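Local coordinates for protein xyloglucan-specific endo-beta-1,4-glucanase BoGH9A (PDB 6DHT) that hydrolyses internal beta-1,4-glucosidic bonds of the xyloglucan backbone, releasing xyloglucan oligosaccharides at the cell surface of a gut Bacteroides, at residues Val143-Ser148 and Thr158-Ser163; Leu240-Phe245 and Gln256-Val261; Trp46-Gly51 and Lys85-Val90. All coordinates share one frame; numbering follows the deposited sequence.

Interaction 1. Residues Val143-Ser148 and Thr158-Ser163; sequences VLIHPS and TIVSSS
The carbonyl oxygen of Val143 accepts the backbone N-H of Val160 at 2.7 Å (Val160 N to Val143 O), an almost straight bond with 173° at the hydrogen, and the CA-H of Ile159 also points at this oxygen. Val143 and Val160 thus form a hydrogen-bonded antiparallel pair, the second bond running from Val143 N to Val160 O at 2.9 Å. Leu144 and Ile159 follow as the non-hydrogen-bonded pair, in a short antiparallel ladder at the border of a mixed sheet in the family 9 catalytic domain. A further backbone bond, Ile145 N to Thr158 O at 2.8 Å, continues the pairing past strand 159-160.

The side chains part to the two faces. Leu144 and Ile159 run alongside one another in the same direction, with Leu144 CD1 3.8 Å from Ile159 CG1. On the other face Val143 CB faces Val160 CG2, and that methyl sits in the crowded position between its own backbone N and carbonyl carbon, only 3.4 Å from Val143 O. Thr158 turns its hydroxyl to the carbonyl of Pro155 and meets the Ile145 side chain through carbon, Thr158 CB to Ile145 CG1 3.8 Å. The Ile145 and Val160 side chains cross at about a right angle, Ile145 CD1 to Val160 CG1 4.2 Å.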
loop_
_atom_site.group_PDB
_atom_site.type_symbol
_atom_site.label_atom_id
_atom_site.label_comp_id
_atom_site.label_asym_id
_atom_site.label_seq_id
_atom_site.Cartn_x
_atom_site.Cartn_y
_atom_site.Cartn_z
ATOM N N VAL A 143 5.689 27.178 -8.285
ATOM C CA VAL A 143 4.351 26.618 -8.424
ATOM C C VAL A 143 3.297 27.710 -8.258
ATOM O O VAL A 143 3.395 28.532 -7.356
ATOM C CB VAL A 143 4.146 25.470 -7.380
ATOM C CG1 VAL A 143 2.739 24.890 -7.442
ATOM C CG2 VAL A 143 5.161 24.373 -7.615
ATOM N N LEU A 144 2.292 27.688 -9.124
ATOM C CA LEU A 144 1.273 28.736 -9.175
ATOM C C LEU A 144 0.042 28.411 -8.354
ATOM O O LEU A 144 -0.468 27.291 -8.390
ATOM C CB LEU A 144 0.817 28.935 -10.620
ATOM C CG LEU A 144 1.461 30.065 -11.424
ATOM C CD1 LEU A 144 2.961 30.154 -11.206
ATOM C CD2 LEU A 144 1.142 29.855 -12.896
ATOM N N ILE A 145 -0.451 29.402 -7.623
ATOM C CA ILE A 145 -1.787 29.309 -7.063
ATOM C C ILE A 145 -2.776 29.353 -8.219
ATOM O O ILE A 145 -2.945 30.389 -8.867
ATOM C CB ILE A 145 -2.086 30.470 -6.080
ATOM C CG1 ILE A 145 -1.114 30.459 -4.894
ATOM C CG2 ILE A 145 -3.530 30.414 -5.605
ATOM C CD1 ILE A 145 -1.255 29.265 -3.928
ATOM N N HIS A 146 -3.401 28.222 -8.505
ATOM C CA HIS A 146 -4.493 28.133 -9.456
ATOM C C HIS A 146 -5.643 29.032 -8.996
ATOM O O HIS A 146 -5.770 29.298 -7.807
ATOM C CB HIS A 146 -4.952 26.686 -9.522
ATOM C CG HIS A 146 -5.865 26.372 -10.661
ATOM N ND1 HIS A 146 -7.228 26.246 -10.505
ATOM C CD2 HIS A 146 -5.613 26.118 -11.965
ATOM C CE1 HIS A 146 -7.775 25.928 -11.662
ATOM N NE2 HIS A 146 -6.814 25.836 -12.566
ATOM N N PRO A 147 -6.463 29.532 -9.937
ATOM C CA PRO A 147 -7.597 30.345 -9.489
ATOM C C PRO A 147 -8.500 29.633 -8.473
ATOM O O PRO A 147 -9.043 30.295 -7.592
ATOM C CB PRO A 147 -8.349 30.622 -10.792
ATOM C CG PRO A 147 -7.277 30.666 -11.820
ATOM C CD PRO A 147 -6.283 29.606 -11.400
ATOM N N SER A 148 -8.633 28.312 -8.576
ATOM C CA SER A 148 -9.469 27.562 -7.638
ATOM C C SER A 148 -8.901 27.568 -6.212
ATOM O O SER A 148 -9.619 27.281 -5.251
ATOM C CB SER A 148 -9.614 26.120 -8.097
ATOM O OG SER A 148 -8.343 25.497 -8.149
ATOM N N THR A 158 -0.072 33.762 -7.857
ATOM C CA THR A 158 0.975 33.863 -6.845
ATOM C C THR A 158 1.868 32.637 -6.958
ATOM O O THR A 158 1.376 31.534 -7.185
ATOM C CB THR A 158 0.400 33.907 -5.420
ATOM O OG1 THR A 158 -0.447 35.055 -5.272
ATOM C CG2 THR A 158 1.513 33.979 -4.391
ATOM N N ILE A 159 3.171 32.844 -6.809
ATOM C CA ILE A 159 4.150 31.773 -6.924
ATOM C C ILE A 159 4.568 31.314 -5.538
ATOM O O ILE A 159 4.940 32.124 -4.682
ATOM C CB ILE A 159 5.392 32.237 -7.676
ATOM C CG1 ILE A 159 5.017 32.620 -9.108
ATOM C CG2 ILE A 159 6.463 31.142 -7.693
ATOM C CD1 ILE A 159 6.047 33.473 -9.803
ATOM N N VAL A 160 4.504 30.002 -5.332
ATOM C CA VAL A 160 4.908 29.386 -4.078
ATOM C C VAL A 160 5.884 28.252 -4.334
ATOM O O VAL A 160 5.964 27.720 -5.445
ATOM C CB VAL A 160 3.695 28.838 -3.285
ATOM C CG1 VAL A 160 2.750 29.967 -2.921
ATOM C CG2 VAL A 160 2.953 27.769 -4.060
ATOM N N SER A 161 6.622 27.878 -3.299
ATOM C CA SER A 161 7.481 26.707 -3.383
ATOM C C SER A 161 6.787 25.574 -2.632
ATOM O O SER A 161 6.281 25.761 -1.526
ATOM C CB SER A 161 8.846 27.007 -2.788
ATOM O OG SER A 161 9.706 25.884 -2.840
ATOM N N SER A 162 6.744 24.410 -3.267
ATOM C CA SER A 162 6.095 23.224 -2.688
ATOM C C SER A 162 6.862 21.976 -3.158
ATOM O O SER A 162 6.372 21.193 -3.987
ATOM C CB SER A 162 4.629 23.164 -3.125
ATOM O OG SER A 162 3.857 22.250 -2.342
ATOM N N SER A 163 8.063 21.820 -2.606
ATOM C CA SER A 163 9.046 20.869 -3.099
ATOM C C SER A 163 9.083 19.600 -2.256
ATOM O O SER A 163 8.542 19.567 -1.149
ATOM C CB SER A 163 10.432 21.517 -3.103
ATOM O OG SER A 163 10.912 21.700 -1.785
#

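Interaction 2. Residues Leu240-Phe245 and Gln256-Val261; sequences LTTPFF and QQRYVV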
loop_
_atom_site.group_PDB
_atom_site.type_symbol
_atom_site.label_atom_id
_atom_site.label_comp_id
_atom_site.label_asym_id
_atom_site.label_seq_id
_atom_site.Cartn_x
_atom_site.Cartn_y
_atom_site.Cartn_z
ATOM N N LEU A 240 -0.940 18.977 -6.124
ATOM C CA LEU A 240 -0.003 19.779 -6.889
ATOM C C LEU A 240 0.124 19.075 -8.221
ATOM O O LEU A 240 0.482 17.899 -8.283
ATOM C CB LEU A 240 1.323 19.899 -6.154
ATOM C CG LEU A 240 2.371 20.869 -6.719
ATOM C CD1 LEU A 240 3.422 21.172 -5.681
ATOM C CD2 LEU A 240 3.037 20.281 -7.950
ATOM N N THR A 241 -0.222 19.773 -9.306
ATOM C CA THR A 241 -0.447 19.106 -10.577
ATOM C C THR A 241 -0.169 20.012 -11.775
ATOM O O THR A 241 -0.162 21.243 -11.666
ATOM C CB THR A 241 -1.922 18.602 -10.653
ATOM O OG1 THR A 241 -2.151 17.827 -11.824
ATOM C CG2 THR A 241 -2.916 19.784 -10.574
ATOM N N THR A 242 0.076 19.375 -12.907
ATOM C CA THR A 242 0.026 20.058 -14.199
ATOM C C THR A 242 -1.424 20.027 -14.639
ATOM O O THR A 242 -2.232 19.280 -14.108
ATOM C CB THR A 242 0.899 19.324 -15.204
ATOM O OG1 THR A 242 0.594 17.933 -15.172
ATOM C CG2 THR A 242 2.360 19.520 -14.899
ATOM N N PRO A 243 -1.792 20.848 -15.638
ATOM C CA PRO A 243 -3.190 20.771 -16.078
ATOM C C PRO A 243 -3.556 19.449 -16.751
ATOM O O PRO A 243 -4.672 18.938 -16.579
ATOM C CB PRO A 243 -3.287 21.927 -17.090
ATOM C CG PRO A 243 -2.282 22.897 -16.603
ATOM C CD PRO A 243 -1.121 22.058 -16.128
ATOM N N PHE A 244 -2.634 18.909 -17.547
ATOM C CA PHE A 244 -2.809 17.620 -18.195
ATOM C C PHE A 244 -1.722 16.640 -17.745
ATOM O O PHE A 244 -0.618 17.037 -17.401
ATOM C CB PHE A 244 -2.694 17.740 -19.732
ATOM C CG PHE A 244 -3.811 18.506 -20.388
ATOM C CD1 PHE A 244 -5.035 17.902 -20.630
ATOM C CD2 PHE A 244 -3.620 19.818 -20.787
ATOM C CE1 PHE A 244 -6.067 18.606 -21.235
ATOM C CE2 PHE A 244 -4.645 20.528 -21.402
ATOM C CZ PHE A 244 -5.868 19.916 -21.622
ATOM N N PHE A 245 -2.027 15.363 -17.825
ATOM C CA PHE A 245 -0.984 14.358 -17.693
ATOM C C PHE A 245 0.046 14.573 -18.780
ATOM O O PHE A 245 -0.319 14.845 -19.928
ATOM C CB PHE A 245 -1.553 12.946 -17.822
ATOM C CG PHE A 245 -2.396 12.520 -16.671
ATOM C CD1 PHE A 245 -1.876 12.489 -15.377
ATOM C CD2 PHE A 245 -3.683 12.061 -16.879
ATOM C CE1 PHE A 245 -2.657 12.061 -14.308
ATOM C CE2 PHE A 245 -4.468 11.620 -15.832
ATOM C CZ PHE A 245 -3.937 11.601 -14.529
ATOM N N GLN A 256 5.242 21.331 -18.629
ATOM C CA GLN A 256 3.997 21.963 -18.193
ATOM C C GLN A 256 4.144 22.721 -16.880
ATOM O O GLN A 256 4.952 22.363 -16.020
ATOM C CB GLN A 256 2.875 20.944 -18.051
ATOM C CG GLN A 256 2.254 20.483 -19.328
ATOM C CD GLN A 256 1.015 19.647 -19.072
ATOM O OE1 GLN A 256 -0.035 20.166 -18.683
ATOM N NE2 GLN A 256 1.148 18.336 -19.228
ATOM N N GLN A 257 3.345 23.766 -16.721
ATOM C CA GLN A 257 3.353 24.553 -15.497
ATOM C C GLN A 257 2.704 23.747 -14.363
ATOM O O GLN A 257 1.733 23.022 -14.596
ATOM C CB GLN A 257 2.611 25.886 -15.723
ATOM C CG GLN A 257 2.408 26.752 -14.488
ATOM C CD GLN A 257 3.714 27.239 -13.874
ATOM O OE1 GLN A 257 4.032 26.913 -12.724
ATOM N NE2 GLN A 257 4.471 28.037 -14.631
ATOM N N ARG A 258 3.243 23.909 -13.157
ATOM C CA ARG A 258 2.743 23.226 -11.954
ATOM C C ARG A 258 1.868 24.154 -11.116
ATOM O O ARG A 258 2.220 25.320 -10.893
ATOM C CB ARG A 258 3.925 22.710 -11.116
ATOM C CG ARG A 258 4.819 21.712 -11.847
ATOM C CD ARG A 258 4.251 20.310 -11.830
ATOM N NE ARG A 258 4.780 19.520 -10.718
ATOM C CZ ARG A 258 4.643 18.195 -10.625
ATOM N NH1 ARG A 258 3.962 17.504 -11.521
ATOM N NH2 ARG A 258 5.173 17.563 -9.588
ATOM N N TYR A 259 0.733 23.628 -10.661
ATOM C CA TYR A 259 -0.244 24.384 -9.876
ATOM C C TYR A 259 -0.605 23.670 -8.586
ATOM O O TYR A 259 -0.558 22.447 -8.542
ATOM C CB TYR A 259 -1.557 24.554 -10.642
ATOM C CG TYR A 259 -1.470 25.359 -11.920
ATOM C CD1 TYR A 259 -1.131 24.755 -13.111
ATOM C CD2 TYR A 259 -1.765 26.712 -11.925
ATOM C CE1 TYR A 259 -1.058 25.477 -14.286
ATOM C CE2 TYR A 259 -1.701 27.450 -13.103
ATOM C CZ TYR A 259 -1.341 26.822 -14.275
ATOM O OH TYR A 259 -1.269 27.531 -15.455
ATOM N N VAL A 260 -0.970 24.426 -7.559
ATOM C CA VAL A 260 -1.756 23.882 -6.448
ATOM C C VAL A 260 -3.198 24.314 -6.661
ATOM O O VAL A 260 -3.472 25.446 -7.092
ATOM C CB VAL A 260 -1.238 24.272 -5.031
ATOM C CG1 VAL A 260 0.176 23.728 -4.795
ATOM C CG2 VAL A 260 -1.280 25.770 -4.817
ATOM N N VAL A 261 -4.118 23.397 -6.423
ATOM C CA VAL A 261 -5.526 23.634 -6.669
ATOM C C VAL A 261 -6.364 23.656 -5.385
ATOM O O VAL A 261 -5.833 23.536 -4.263
ATOM C CB VAL A 261 -6.060 22.609 -7.656
ATOM C CG1 VAL A 261 -5.275 22.688 -8.960
ATOM C CG2 VAL A 261 -5.955 21.200 -7.070
#
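Over one face of the Arg258 guanidinium lies the Leu240 methyl CD2, 3.4 Å from Arg258 NE, while Thr242 CG2 stands at the edge, near the plane. The Arg258 side chain, bent at its second and third torsions, meets Leu240 at about a right angle; its charge is matched by a salt bridge from NE to Asp140. At the edge of the Tyr259 ring, in its plane, is Thr241 O, and Pro243 CG approaches Tyr259 CE1 obliquely at 3.7 Å. The Phe244 ring has Gln256 OE1 at its edge, near its plane, with ring and amide planes 43° apart.

The backbones meet as an antiparallel ladder within the mixed sheet of the family 9 catalytic domain. Thr241 and Tyr259 make its hydrogen-bonded pair, with Tyr259 N 2.7 Å from Thr241 O, and Leu240 sits opposite Val260 in the non-hydrogen-bonded one.

Beyond the ladder the Gln256 amide takes over, forming two hydrogen bonds with the backbone of Phe244. Phe244 N reaches Gln256 OE1 in the amide plane, on a lone pair, at 3.1 Å; Gln256 NE2 gives a more bent bond (138°) to Phe244 O at 2.9 Å and also binds Glu246. Phe244 O is gripped twice, because Thr242 OG1 donates to it at 2.7 Å from the opposite face of the carbonyl plane. An alanine in place of Gln256 would probably leave Phe244 N without its acceptor and Phe244 O with just the Thr242 hydroxyl of these two donors. Phe245, next along that loop, packs its side chain on Asp171, the predicted nucleophile, at about 4 Å between side chains.

Interaction 3. Residues Trp46-Gly51 and Lys85-Val90; sequences WDAVSG and KYILKV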
loop_
_atom_site.group_PDB
_atom_site.type_symbol
_atom_site.label_atom_id
_atom_site.label_comp_id
_atom_site.label_asym_id
_atom_site.label_seq_id
_atom_site.Cartn_x
_atom_site.Cartn_y
_atom_site.Cartn_z
ATOM N N TRP A 46 11.434 -33.215 -3.865
ATOM C CA TRP A 46 12.811 -33.700 -3.757
ATOM C C TRP A 46 13.756 -32.645 -3.206
ATOM O O TRP A 46 13.618 -31.469 -3.522
ATOM C CB TRP A 46 13.323 -34.072 -5.152
ATOM C CG TRP A 46 12.528 -35.121 -5.833
ATOM C CD1 TRP A 46 11.513 -34.937 -6.717
ATOM C CD2 TRP A 46 12.681 -36.534 -5.679
ATOM N NE1 TRP A 46 11.022 -36.155 -7.130
ATOM C CE2 TRP A 46 11.718 -37.149 -6.496
ATOM C CE3 TRP A 46 13.524 -37.334 -4.909
ATOM C CZ2 TRP A 46 11.584 -38.534 -6.581
ATOM C CZ3 TRP A 46 13.392 -38.709 -4.997
ATOM C CH2 TRP A 46 12.427 -39.291 -5.823
ATOM N N ASP A 47 14.725 -33.056 -2.405
ATOM C CA ASP A 47 15.799 -32.165 -1.987
ATOM C C ASP A 47 16.655 -31.901 -3.226
ATOM O O ASP A 47 17.161 -32.839 -3.848
ATOM C CB ASP A 47 16.607 -32.812 -0.854
ATOM C CG ASP A 47 17.719 -31.917 -0.315
ATOM O OD1 ASP A 47 18.475 -31.333 -1.112
ATOM O OD2 ASP A 47 17.853 -31.805 0.929
ATOM N N ALA A 48 16.808 -30.638 -3.607
ATOM C CA ALA A 48 17.430 -30.309 -4.886
ATOM C C ALA A 48 18.916 -30.640 -4.902
ATOM O O ALA A 48 19.497 -30.866 -5.964
ATOM C CB ALA A 48 17.214 -28.830 -5.221
ATOM N N VAL A 49 19.526 -30.663 -3.726
ATOM C CA VAL A 49 20.957 -30.896 -3.594
ATOM C C VAL A 49 21.278 -32.390 -3.454
ATOM O O VAL A 49 22.075 -32.923 -4.219
ATOM C CB VAL A 49 21.515 -30.170 -2.370
ATOM C CG1 VAL A 49 23.030 -30.247 -2.345
ATOM C CG2 VAL A 49 21.064 -28.718 -2.365
ATOM N N SER A 50 20.665 -33.043 -2.467
ATOM C CA SER A 50 20.948 -34.443 -2.143
ATOM C C SER A 50 20.200 -35.412 -3.061
ATOM O O SER A 50 20.571 -36.584 -3.193
ATOM C CB SER A 50 20.552 -34.736 -0.701
ATOM O OG SER A 50 19.142 -34.796 -0.593
ATOM N N GLY A 51 19.131 -34.939 -3.677
ATOM C CA GLY A 51 18.313 -35.779 -4.527
ATOM C C GLY A 51 17.420 -36.713 -3.733
ATOM O O GLY A 51 16.773 -37.605 -4.291
ATOM N N LYS A 85 16.681 -25.915 -0.537
ATOM C CA LYS A 85 16.165 -25.772 -1.893
ATOM C C LYS A 85 15.593 -27.107 -2.321
ATOM O O LYS A 85 16.215 -28.148 -2.097
ATOM C CB LYS A 85 17.278 -25.341 -2.852
ATOM C CG LYS A 85 16.819 -25.144 -4.280
ATOM C CD LYS A 85 17.976 -24.766 -5.206
ATOM C CE LYS A 85 17.497 -24.681 -6.640
ATOM N NZ LYS A 85 18.555 -24.212 -7.587
ATOM N N TYR A 86 14.403 -27.070 -2.909
ATOM C CA TYR A 86 13.623 -28.273 -3.187
ATOM C C TYR A 86 13.110 -28.260 -4.621
ATOM O O TYR A 86 13.037 -27.206 -5.263
ATOM C CB TYR A 86 12.437 -28.387 -2.218
ATOM C CG TYR A 86 12.871 -28.574 -0.796
ATOM C CD1 TYR A 86 13.116 -29.845 -0.286
ATOM C CD2 TYR A 86 13.060 -27.483 0.035
ATOM C CE1 TYR A 86 13.529 -30.019 0.996
ATOM C CE2 TYR A 86 13.474 -27.645 1.326
ATOM C CZ TYR A 86 13.704 -28.928 1.808
ATOM O OH TYR A 86 14.124 -29.122 3.098
ATOM N N ILE A 87 12.772 -29.441 -5.125
ATOM C CA ILE A 87 12.131 -29.556 -6.425
ATOM C C ILE A 87 10.749 -30.163 -6.272
ATOM O O ILE A 87 10.598 -31.209 -5.640
ATOM C CB ILE A 87 12.927 -30.475 -7.366
ATOM C CG1 ILE A 87 14.390 -30.034 -7.459
ATOM C CG2 ILE A 87 12.276 -30.512 -8.756
ATOM C CD1 ILE A 87 15.291 -31.117 -8.070
ATOM N N LEU A 88 9.752 -29.502 -6.844
ATOM C CA LEU A 88 8.392 -30.014 -6.878
ATOM C C LEU A 88 8.171 -30.635 -8.252
ATOM O O LEU A 88 8.231 -29.936 -9.251
ATOM C CB LEU A 88 7.382 -28.877 -6.659
ATOM C CG LEU A 88 5.903 -29.245 -6.435
ATOM C CD1 LEU A 88 5.145 -28.023 -5.926
ATOM C CD2 LEU A 88 5.217 -29.714 -7.643
ATOM N N LYS A 89 7.909 -31.937 -8.294
ATOM C CA LYS A 89 7.592 -32.613 -9.557
ATOM C C LYS A 89 6.125 -33.033 -9.570
ATOM O O LYS A 89 5.651 -33.664 -8.621
ATOM C CB LYS A 89 8.495 -33.835 -9.774
ATOM C CG LYS A 89 9.914 -33.521 -10.239
ATOM C CD LYS A 89 10.503 -34.714 -11.012
ATOM C CE LYS A 89 11.989 -34.548 -11.316
ATOM N NZ LYS A 89 12.334 -33.188 -11.836
ATOM N N VAL A 90 5.421 -32.660 -10.636
ATOM C CA VAL A 90 4.025 -33.031 -10.859
ATOM C C VAL A 90 3.886 -33.435 -12.306
ATOM O O VAL A 90 4.068 -32.602 -13.195
ATOM C CB VAL A 90 3.026 -31.862 -10.688
ATOM C CG1 VAL A 90 1.603 -32.404 -10.583
ATOM C CG2 VAL A 90 3.353 -31.055 -9.510
HETATM O O HOH W 1 17.603 -29.047 2.988
HETATM O O HOH W 2 18.148 -28.756 -0.057
#
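Trp46 and Ile87 form a hydrogen-bonded antiparallel pair, with Trp46 N 2.8 Å from Ile87 O and Ile87 N 2.7 Å from Trp46 O. Both side chains lie on one face of the sheet. Trp46 holds CG anti to its carbonyl carbon (chi1 -59°), and the indole meets Lys89 with its pyrrole part, Trp46 CD1 4.1 Å from the aliphatic Lys89 CG. Ile87 likewise sets CG1 anti to the carbonyl carbon (chi1 -53°), where this branch lies 3.8 Å from Ala48 CB. The same Ala48 methyl packs against CG of Lys85, whose chain runs fully extended from the strand.

Asp47 behaves differently. Its CG is anti to the backbone N (chi1 -178°), and OD1 reaches forward along the chain to accept Val49 N and, from above the carboxylate plane, Ser50 N at 3.1 Å: an Asx turn widened to an Asx motif. Ala48 N still donates to Lys85 O at 3.0 Å. The Tyr86 ring has Trp46 O at its edge, while its hydroxyl is held by Thr82 O.

These are the two central strands of a four-stranded antiparallel sheet in the Ig-like N-terminal domain, where strand 42-47 ends in a turn. A water 2.8 Å from Asp47 OD1 and 2.9 Å from Lys85 O can bridge them, though it has more acceptors in reach than protons. Three main-chain bonds pair the strands, the Asp47 carboxylate holds the turn that follows, and apolar carbon of Ile87, Ala48 and the lysines packs beside them.

Overall arrangement
Along the chain interaction 3 comes first, then interaction 1, then interaction 2. The centres of interactions 1 and 2 lie 9 Å apart, and strands 143-145 and 259-260 run parallel side by side in one mixed sheet, ordered 159-160, 143-145, 259-260, 239-241, 174-175. Probable hydrogen bonds from Leu144 N to Arg258 O and from Val260 N to Leu144 O join the two ladders. Together they build one sheet of the catalytic domain, with interaction 2 bordering the predicted active site. Interaction 3 belongs to a separate sheet, wholly antiparallel, its centre about 61 Å and 55 Å from those of interactions 1 and 2; it is packing within the Ig-like N-terminal domain, across the chain's centre.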